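Local coordinates for protein probable adenylyl-sulfate kinase (Synechocystis sp., PDB 5CB8) that catalyses the ATP-dependent phosphorylation of adenosine 5'-phosphosulfate to 3'-phosphoadenylyl sulfate, the activated form of sulfate, at residues Val89-Leu92 with Leu93-Gly97; Asp78-Thr81 with Asn82-Ile86; Trp186-Leu189 with Val190-Tyr194. All coordinates share one frame; numbering follows the deposited sequence.

Contact 1. Residues Val89-Leu92 with Leu93-Gly97; sequences VSHL and LTRNG. With ACT (acetate ion), chain J.
Arg95 runs out past His91 and alongside Leu92 at the end of its helix, and its side chain can be followed outward. CB rests 3.6 Å from His91 O, the carbonyl that also accepts Arg95 N. CG, set between the backbone N and the carbonyl carbon (chi1 75°), touches the carbonyl oxygens of both His91 and Leu92. CD then lies over one face of the His91 ring. The extended chain carries the guanidinium alongside Leu92, whose CD2 sits over one of its faces, 3.5 Å from Arg95 NH2. At the tip, Arg95 NH1 donates to acetate OXT (3.2 Å), which His91 NE2 reaches weakly, while NH2 makes a salt bridge with Glu57 of the second subunit.

Ser90 O accepts both Thr94 N and Thr94 OG1, from opposite faces of its plane, the hydroxyl at 2.7 Å; that hydroxyl also bonds Thr27. Asn96 ND2 replaces a main-chain donor on Leu92 O (2.7 Å), and Gly97, with positive phi, completes a Schellman motif. Ser90 and Leu93 pack on strands 56-60 and 99-103, His91 and Thr94 on helix 109-119, and Val89 and Leu93 on their counterparts in the second subunit.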
loop_
_atom_site.group_PDB
_atom_site.type_symbol
_atom_site.label_atom_id
_atom_site.label_comp_id
_atom_site.label_asym_id
_atom_site.label_seq_id
_atom_site.Cartn_x
_atom_site.Cartn_y
_atom_site.Cartn_z
ATOM N N VAL B 89 3.781 -1.549 -1.399
ATOM C CA VAL B 89 3.298 -1.577 -0.027
ATOM C C VAL B 89 4.270 -2.355 0.852
ATOM O O VAL B 89 4.546 -1.946 1.983
ATOM C CB VAL B 89 1.896 -2.212 0.038
ATOM C CG1 VAL B 89 1.404 -2.320 1.481
ATOM C CG2 VAL B 89 0.917 -1.396 -0.808
ATOM N N SER B 90 4.789 -3.469 0.335
ATOM C CA SER B 90 5.753 -4.283 1.087
ATOM C C SER B 90 7.002 -3.480 1.429
ATOM O O SER B 90 7.558 -3.598 2.526
ATOM C CB SER B 90 6.170 -5.523 0.283
ATOM O OG SER B 90 5.055 -6.356 0.024
ATOM N N HIS B 91 7.449 -2.676 0.473
ATOM C CA HIS B 91 8.616 -1.826 0.677
ATOM C C HIS B 91 8.397 -0.811 1.801
ATOM O O HIS B 91 9.248 -0.668 2.686
ATOM C CB HIS B 91 8.943 -1.096 -0.618
ATOM C CG HIS B 91 10.190 -0.275 -0.553
ATOM N ND1 HIS B 91 10.413 0.800 -1.386
ATOM C CD2 HIS B 91 11.285 -0.372 0.242
ATOM C CE1 HIS B 91 11.591 1.332 -1.110
ATOM N NE2 HIS B 91 12.140 0.642 -0.124
ATOM N N LEU B 92 7.270 -0.100 1.774
ATOM C CA LEU B 92 7.004 0.892 2.824
ATOM C C LEU B 92 6.954 0.251 4.210
ATOM O O LEU B 92 7.476 0.809 5.185
ATOM C CB LEU B 92 5.706 1.662 2.551
ATOM C CG LEU B 92 5.663 2.474 1.263
ATOM C CD1 LEU B 92 4.389 3.333 1.193
ATOM C CD2 LEU B 92 6.901 3.331 1.159
ATOM N N LEU B 93 6.342 -0.927 4.303
ATOM C CA LEU B 93 6.246 -1.610 5.593
ATOM C C LEU B 93 7.616 -2.112 6.047
ATOM O O LEU B 93 8.000 -1.941 7.201
ATOM C CB LEU B 93 5.237 -2.768 5.521
ATOM C CG LEU B 93 3.767 -2.346 5.418
ATOM C CD1 LEU B 93 2.897 -3.508 4.937
ATOM C CD2 LEU B 93 3.274 -1.828 6.778
ATOM N N THR B 94 8.352 -2.726 5.126
ATOM C CA THR B 94 9.664 -3.299 5.444
ATOM C C THR B 94 10.646 -2.252 5.941
ATOM O O THR B 94 11.363 -2.472 6.924
ATOM C CB THR B 94 10.253 -3.995 4.206
ATOM O OG1 THR B 94 9.379 -5.052 3.802
ATOM C CG2 THR B 94 11.635 -4.568 4.500
ATOM N N ARG B 95 10.682 -1.102 5.278
ATOM C CA ARG B 95 11.650 -0.084 5.669
ATOM C C ARG B 95 11.262 0.589 6.978
ATOM O O ARG B 95 12.037 1.371 7.520
ATOM C CB ARG B 95 11.881 0.940 4.547
ATOM C CG ARG B 95 10.775 1.967 4.326
ATOM C CD ARG B 95 11.099 2.753 3.051
ATOM N NE ARG B 95 10.219 3.892 2.796
ATOM C CZ ARG B 95 10.310 4.650 1.704
ATOM N NH1 ARG B 95 11.241 4.383 0.793
ATOM N NH2 ARG B 95 9.480 5.673 1.519
ATOM N N ASN B 96 10.077 0.266 7.496
ATOM C CA ASN B 96 9.682 0.749 8.821
ATOM C C ASN B 96 9.650 -0.358 9.878
ATOM O O ASN B 96 8.978 -0.231 10.905
ATOM C CB ASN B 96 8.348 1.492 8.758
ATOM C CG ASN B 96 8.482 2.843 8.088
ATOM O OD1 ASN B 96 8.979 3.792 8.691
ATOM N ND2 ASN B 96 8.068 2.930 6.827
ATOM N N GLY B 97 10.386 -1.437 9.626
ATOM C CA GLY B 97 10.591 -2.464 10.640
ATOM C C GLY B 97 9.615 -3.628 10.640
ATOM O O GLY B 97 9.751 -4.546 11.454
HETATM C C ACT J . 14.730 2.293 1.700
HETATM O O ACT J . 15.189 2.814 2.740
HETATM O OXT ACT J . 14.189 3.066 0.877
HETATM C CH3 ACT J . 14.814 0.820 1.467
#

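Contact 2. Residues Asp78-Thr81 with Asn82-Ile86; sequences DRDT and NIRRI. With ADX (adenosine-5'-phosphosulfate), chain G; SO4 (sulfate ion), chain I.
From Asp78 to Arg85 the backbone is regular helix, with Asn82, Ile83, Arg84 and Arg85 each donating N-H to the carbonyl four residues earlier. Several side chains here meet one of two bound groups. Arg79 runs extended along adenosine-5'-phosphosulfate from its sulfate to the adenine, where NH2 comes 2.9 Å from N1, and its NH1 donates to sulfate oxygen O3B (2.9 Å), in plane at the guanidinium edge. Asp159 forms a salt bridge with Arg79 NE, a second-shell charge that probably helps to fix the group's rotation. One turn on, Asn82 swings CG anti to the backbone N (chi1 -179°), and ND2 comes between the sulfate and phosphate groups of the ligand: it bonds O1B of the sulfate at 3.0 Å and, weakly, O1A of the phosphate. Thr69 holds the other end of this amide through OD1. Ile83 brings CD1 to 3.3 Å from ligand O2B, an apolar contact beside the sulfate.

In this P-loop kinase fold, built on a parallel sheet of strand order 2-3-1-4-5, helix 76-94 thus contributes to the substrate pocket. With an alanine in place of Arg79, sulfate oxygen O3B is likely to lose this donor and Asp159 its positive mate.

A separate sulfate ion, probably from the crystallisation liquor, lies beside Thr81 and Arg84, on a different side of the helix from the substrate. Arg84 NH1 meets its O4 edge-on at 3.0 Å, and Glu114 pairs with Arg84 NE. Thr81 OG1 lies 2.7 Å from the ion's O2 and also reaches Glu77 O. Asp80, paired with Lys76, makes no salt bridge to Arg84, its OD2 lying 4.4 Å from Arg84 NH1 and well out of plane. Thr81 and Arg85 run side by side, methyl CG2 3.4 Å from NH2, while Arg85 NH1 bonds the Leu68 carbonyl.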
loop_
_atom_site.group_PDB
_atom_site.type_symbol
_atom_site.label_atom_id
_atom_site.label_comp_id
_atom_site.label_asym_id
_atom_site.label_seq_id
_atom_site.Cartn_x
_atom_site.Cartn_y
_atom_site.Cartn_z
ATOM N N ASP B 78 -1.336 -6.703 -16.315
ATOM C CA ASP B 78 -2.032 -6.653 -15.036
ATOM C C ASP B 78 -1.291 -7.427 -13.942
ATOM O O ASP B 78 -1.293 -7.010 -12.778
ATOM C CB ASP B 78 -3.477 -7.153 -15.192
ATOM C CG ASP B 78 -4.412 -6.087 -15.734
ATOM O OD1 ASP B 78 -3.928 -4.994 -16.126
ATOM O OD2 ASP B 78 -5.639 -6.346 -15.778
ATOM N N ARG B 79 -0.656 -8.546 -14.294
ATOM C CA ARG B 79 0.145 -9.260 -13.298
ATOM C C ARG B 79 1.357 -8.426 -12.890
ATOM O O ARG B 79 1.765 -8.439 -11.716
ATOM C CB ARG B 79 0.605 -10.629 -13.820
ATOM C CG ARG B 79 -0.521 -11.637 -14.064
ATOM C CD ARG B 79 0.090 -12.949 -14.522
ATOM N NE ARG B 79 -0.854 -13.893 -15.123
ATOM C CZ ARG B 79 -1.299 -15.002 -14.537
ATOM N NH1 ARG B 79 -0.941 -15.300 -13.291
ATOM N NH2 ARG B 79 -2.122 -15.810 -15.197
ATOM N N ASP B 80 1.929 -7.692 -13.844
ATOM C CA ASP B 80 3.048 -6.805 -13.519
ATOM C C ASP B 80 2.583 -5.690 -12.589
ATOM O O ASP B 80 3.240 -5.378 -11.590
ATOM C CB ASP B 80 3.689 -6.210 -14.785
ATOM C CG ASP B 80 4.524 -7.223 -15.556
ATOM O OD1 ASP B 80 4.663 -8.372 -15.087
ATOM O OD2 ASP B 80 5.064 -6.864 -16.628
ATOM N N THR B 81 1.450 -5.084 -12.922
ATOM C CA THR B 81 0.912 -4.021 -12.080
ATOM C C THR B 81 0.632 -4.563 -10.686
ATOM O O THR B 81 0.964 -3.927 -9.678
ATOM C CB THR B 81 -0.369 -3.434 -12.670
ATOM O OG1 THR B 81 -0.068 -2.857 -13.943
ATOM C CG2 THR B 81 -0.940 -2.356 -11.745
ATOM N N ASN B 82 0.030 -5.748 -10.637
ATOM C CA ASN B 82 -0.335 -6.364 -9.363
ATOM C C ASN B 82 0.884 -6.563 -8.470
ATOM O O ASN B 82 0.921 -6.107 -7.320
ATOM C CB ASN B 82 -1.052 -7.695 -9.629
ATOM C CG ASN B 82 -1.497 -8.396 -8.347
ATOM O OD1 ASN B 82 -2.229 -7.826 -7.527
ATOM N ND2 ASN B 82 -1.081 -9.648 -8.182
ATOM N N ILE B 83 1.898 -7.225 -9.009
ATOM C CA ILE B 83 3.094 -7.521 -8.235
ATOM C C ILE B 83 3.845 -6.248 -7.847
ATOM O O ILE B 83 4.317 -6.120 -6.712
ATOM C CB ILE B 83 4.011 -8.491 -8.988
ATOM C CG1 ILE B 83 3.285 -9.828 -9.186
ATOM C CG2 ILE B 83 5.318 -8.691 -8.234
ATOM C CD1 ILE B 83 2.694 -10.417 -7.898
ATOM N N ARG B 84 3.954 -5.302 -8.773
ATOM C CA ARG B 84 4.616 -4.037 -8.451
ATOM C C ARG B 84 3.895 -3.263 -7.343
ATOM O O ARG B 84 4.542 -2.600 -6.514
ATOM C CB ARG B 84 4.788 -3.179 -9.714
ATOM C CG ARG B 84 5.931 -3.660 -10.608
ATOM C CD ARG B 84 5.860 -3.034 -11.979
ATOM N NE ARG B 84 7.089 -3.267 -12.735
ATOM C CZ ARG B 84 7.167 -3.236 -14.058
ATOM N NH1 ARG B 84 6.077 -2.999 -14.780
ATOM N NH2 ARG B 84 8.336 -3.440 -14.657
ATOM N N ARG B 85 2.566 -3.353 -7.307
ATOM C CA ARG B 85 1.803 -2.631 -6.286
ATOM C C ARG B 85 1.955 -3.296 -4.921
ATOM O O ARG B 85 2.103 -2.619 -3.899
ATOM C CB ARG B 85 0.321 -2.528 -6.670
ATOM C CG ARG B 85 -0.467 -1.554 -5.788
ATOM C CD ARG B 85 -1.898 -1.378 -6.301
ATOM N NE ARG B 85 -1.926 -0.866 -7.672
ATOM C CZ ARG B 85 -2.977 -0.965 -8.483
ATOM N NH1 ARG B 85 -4.085 -1.556 -8.066
ATOM N NH2 ARG B 85 -2.929 -0.459 -9.709
ATOM N N ILE B 86 1.923 -4.623 -4.907
ATOM C CA ILE B 86 2.207 -5.376 -3.688
ATOM C C ILE B 86 3.621 -5.045 -3.194
ATOM O O ILE B 86 3.850 -4.863 -1.986
ATOM C CB ILE B 86 2.050 -6.890 -3.929
ATOM C CG1 ILE B 86 0.566 -7.238 -4.144
ATOM C CG2 ILE B 86 2.633 -7.693 -2.755
ATOM C CD1 ILE B 86 0.320 -8.631 -4.744
HETATM S SB ADX G . -0.178 -13.023 -9.969
HETATM O O1B ADX G . -0.593 -11.658 -10.313
HETATM O O2B ADX G . 0.883 -13.023 -8.945
HETATM O O3B ADX G . 0.268 -13.706 -11.192
HETATM P PA ADX G . -1.944 -13.704 -7.955
HETATM O O1A ADX G . -2.128 -12.248 -7.539
HETATM O O2A ADX G . -1.140 -14.505 -6.936
HETATM O O3A ADX G . -1.365 -13.796 -9.436
HETATM O "O5'" ADX G . -3.406 -14.347 -8.075
HETATM C "C5'" ADX G . -3.536 -15.710 -8.354
HETATM C "C4'" ADX G . -4.786 -16.273 -7.956
HETATM O "O4'" ADX G . -5.824 -15.801 -8.889
HETATM C "C3'" ADX G . -4.765 -17.736 -8.048
HETATM O "O3'" ADX G . -4.610 -18.258 -6.803
HETATM C "C2'" ADX G . -6.094 -18.115 -8.582
HETATM O "O2'" ADX G . -6.925 -18.424 -7.561
HETATM C "C1'" ADX G . -6.630 -16.899 -9.264
HETATM N N9 ADX G . -6.687 -16.955 -10.696
HETATM C C8 ADX G . -7.750 -16.626 -11.470
HETATM N N7 ADX G . -7.367 -16.641 -12.752
HETATM C C5 ADX G . -6.053 -16.970 -12.808
HETATM C C6 ADX G . -5.150 -17.117 -13.860
HETATM N N6 ADX G . -5.556 -16.865 -15.231
HETATM N N1 ADX G . -3.878 -17.467 -13.577
HETATM C C2 ADX G . -3.478 -17.654 -12.299
HETATM N N3 ADX G . -4.322 -17.510 -11.266
HETATM C C4 ADX G . -5.614 -17.167 -11.489
HETATM S S SO4 I . 2.850 -0.797 -13.606
HETATM O O1 SO4 I . 3.105 -0.707 -12.165
HETATM O O2 SO4 I . 1.411 -0.611 -13.835
HETATM O O3 SO4 I . 3.593 0.261 -14.295
HETATM O O4 SO4 I . 3.285 -2.110 -14.130
#

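Contact 3. Residues Trp186-Leu189 with Val190-Tyr194; sequences WQKL and VDLKY
Tyr194 N donates to Leu189 O at 2.8 Å, nearly along the C=O axis, spanning five residues where an ordinary helical bond would span four. With Lys193 N bonded to Val190 O inside this loop, it makes the Schellman motif that ends helix 178-191, a worked case of how a helix is stopped. Lys193 is the C-prime residue and takes the positive phi (61°) that the reversal requires. The turn brings Tyr194 back against Leu189, and the two side chains cross at about a right angle, Leu189 CD2 resting 4.0 Å from Tyr194 CB.

On the outer side of the last turn the contacts are polar. Gln187 has CG anti to its own backbone N and a bend at chi2 (60°), which turns the amide along the helix toward the next turn, where NE2 reaches Asp191 OD1 at 2.9 Å. The acceptor lies in the amide plane, but the donor meets the carboxylate on its syn side and some way out of plane, with the two planes 48° apart. Asp191 OD2 takes a hydrogen bond from a water that in turn accepts from Lys188 NZ (2.7 Å), so the lysine and aspartate charges, too far apart to pair directly, are joined through solvent. The aliphatic part of Lys188 is used too: CD lies 3.9 Å from Leu192 CD1.

On another side, Val190 CG2 packs against CD1 and NE1 of the Trp186 indole at an oblique slant. Trp186 also makes a cation-pi contact with Lys48 of helix 38-50. Leu189 is the buried member of the group, fitting against Val26 and Ile28 of strand 26-31 and Leu123 of strand 122-127, while Tyr194 packs on Val26 and places its hydroxyl on Asp121, just before strand 122-127.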
loop_
_atom_site.group_PDB
_atom_site.type_symbol
_atom_site.label_atom_id
_atom_site.label_comp_id
_atom_site.label_asym_id
_atom_site.label_seq_id
_atom_site.Cartn_x
_atom_site.Cartn_y
_atom_site.Cartn_z
ATOM N N TRP B 186 11.915 -20.093 8.755
ATOM C CA TRP B 186 12.254 -19.596 10.088
ATOM C C TRP B 186 13.761 -19.594 10.300
ATOM O O TRP B 186 14.322 -18.621 10.796
ATOM C CB TRP B 186 11.579 -20.466 11.160
ATOM C CG TRP B 186 11.713 -19.940 12.575
ATOM C CD1 TRP B 186 12.753 -20.142 13.439
ATOM C CD2 TRP B 186 10.755 -19.140 13.284
ATOM N NE1 TRP B 186 12.505 -19.504 14.635
ATOM C CE2 TRP B 186 11.284 -18.884 14.562
ATOM C CE3 TRP B 186 9.503 -18.614 12.951
ATOM C CZ2 TRP B 186 10.598 -18.125 15.514
ATOM C CZ3 TRP B 186 8.828 -17.861 13.896
ATOM C CH2 TRP B 186 9.373 -17.626 15.159
ATOM N N GLN B 187 14.418 -20.690 9.925
ATOM C CA GLN B 187 15.851 -20.816 10.162
ATOM C C GLN B 187 16.630 -19.810 9.322
ATOM O O GLN B 187 17.652 -19.279 9.762
ATOM C CB GLN B 187 16.333 -22.246 9.876
ATOM C CG GLN B 187 17.773 -22.490 10.299
ATOM C CD GLN B 187 17.979 -22.268 11.784
ATOM O OE1 GLN B 187 17.227 -22.788 12.612
ATOM N NE2 GLN B 187 18.996 -21.485 12.131
ATOM N N LYS B 188 16.143 -19.546 8.114
ATOM C CA LYS B 188 16.786 -18.565 7.245
ATOM C C LYS B 188 16.668 -17.170 7.863
ATOM O O LYS B 188 17.622 -16.378 7.840
ATOM C CB LYS B 188 16.158 -18.594 5.849
ATOM C CG LYS B 188 16.793 -17.619 4.858
ATOM C CD LYS B 188 18.284 -17.913 4.648
ATOM C CE LYS B 188 18.497 -19.227 3.914
ATOM N NZ LYS B 188 19.941 -19.504 3.621
ATOM N N LEU B 189 15.495 -16.874 8.418
ATOM C CA LEU B 189 15.284 -15.611 9.127
ATOM C C LEU B 189 16.221 -15.476 10.330
ATOM O O LEU B 189 16.707 -14.379 10.638
ATOM C CB LEU B 189 13.837 -15.506 9.596
ATOM C CG LEU B 189 12.769 -15.295 8.529
ATOM C CD1 LEU B 189 11.394 -15.436 9.162
ATOM C CD2 LEU B 189 12.929 -13.930 7.871
ATOM N N VAL B 190 16.470 -16.589 11.014
ATOM C CA VAL B 190 17.400 -16.582 12.139
ATOM C C VAL B 190 18.833 -16.377 11.663
ATOM O O VAL B 190 19.566 -15.538 12.213
ATOM C CB VAL B 190 17.312 -17.882 12.962
ATOM C CG1 VAL B 190 18.481 -17.975 13.942
ATOM C CG2 VAL B 190 15.990 -17.945 13.710
ATOM N N ASP B 191 19.233 -17.144 10.647
ATOM C CA ASP B 191 20.604 -17.082 10.145
ATOM C C ASP B 191 20.966 -15.671 9.711
ATOM O O ASP B 191 22.062 -15.192 9.990
ATOM C CB ASP B 191 20.805 -18.033 8.960
ATOM C CG ASP B 191 20.686 -19.492 9.350
ATOM O OD1 ASP B 191 20.706 -19.793 10.565
ATOM O OD2 ASP B 191 20.581 -20.338 8.431
ATOM N N LEU B 192 20.031 -15.016 9.026
ATOM C CA LEU B 192 20.241 -13.667 8.514
ATOM C C LEU B 192 19.890 -12.611 9.557
ATOM O O LEU B 192 19.873 -11.415 9.254
ATOM C CB LEU B 192 19.408 -13.443 7.257
ATOM C CG LEU B 192 19.705 -14.382 6.094
ATOM C CD1 LEU B 192 18.748 -14.103 4.958
ATOM C CD2 LEU B 192 21.133 -14.205 5.636
ATOM N N LYS B 193 19.591 -13.063 10.774
ATOM C CA LYS B 193 19.364 -12.171 11.914
ATOM C C LYS B 193 18.203 -11.184 11.763
ATOM O O LYS B 193 18.255 -10.067 12.281
ATOM C CB LYS B 193 20.663 -11.451 12.281
ATOM C CG LYS B 193 21.719 -12.409 12.819
ATOM C CD LYS B 193 23.122 -11.841 12.714
ATOM C CE LYS B 193 24.115 -12.774 13.391
ATOM N NZ LYS B 193 23.861 -14.195 13.011
ATOM N N TYR B 194 17.153 -11.605 11.068
ATOM C CA TYR B 194 15.923 -10.822 11.020
ATOM C C TYR B 194 15.068 -11.071 12.259
ATOM O O TYR B 194 14.302 -10.202 12.679
ATOM C CB TYR B 194 15.127 -11.133 9.753
ATOM C CG TYR B 194 15.723 -10.508 8.513
ATOM C CD1 TYR B 194 15.680 -9.131 8.322
ATOM C CD2 TYR B 194 16.333 -11.291 7.539
ATOM C CE1 TYR B 194 16.232 -8.551 7.200
ATOM C CE2 TYR B 194 16.884 -10.722 6.412
ATOM C CZ TYR B 194 16.833 -9.353 6.251
ATOM O OH TYR B 194 17.378 -8.783 5.124
HETATM O O HOH W 1 21.667 -19.395 5.686
#

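In the fold
Contacts 1 and 2 share helix 76-94, their centres about 17 Å apart, yet they serve different surroundings. Contact 2, partly buried, turns charged and amide groups toward a ligand; contact 1 is largely buried and closes the same helix against the sheet and the second subunit. Contact 3 belongs to helix 178-191 at the surface, away from the annotated sites and touched by no other chain, and one of its polar pairs is joined through a water. Contacts 1 and 3 both end helices in Schellman motifs, with a glycine in one and a lysine in the other at the positive-phi position. Contacts 2 and 3 lie on opposite sides of the chain's centre.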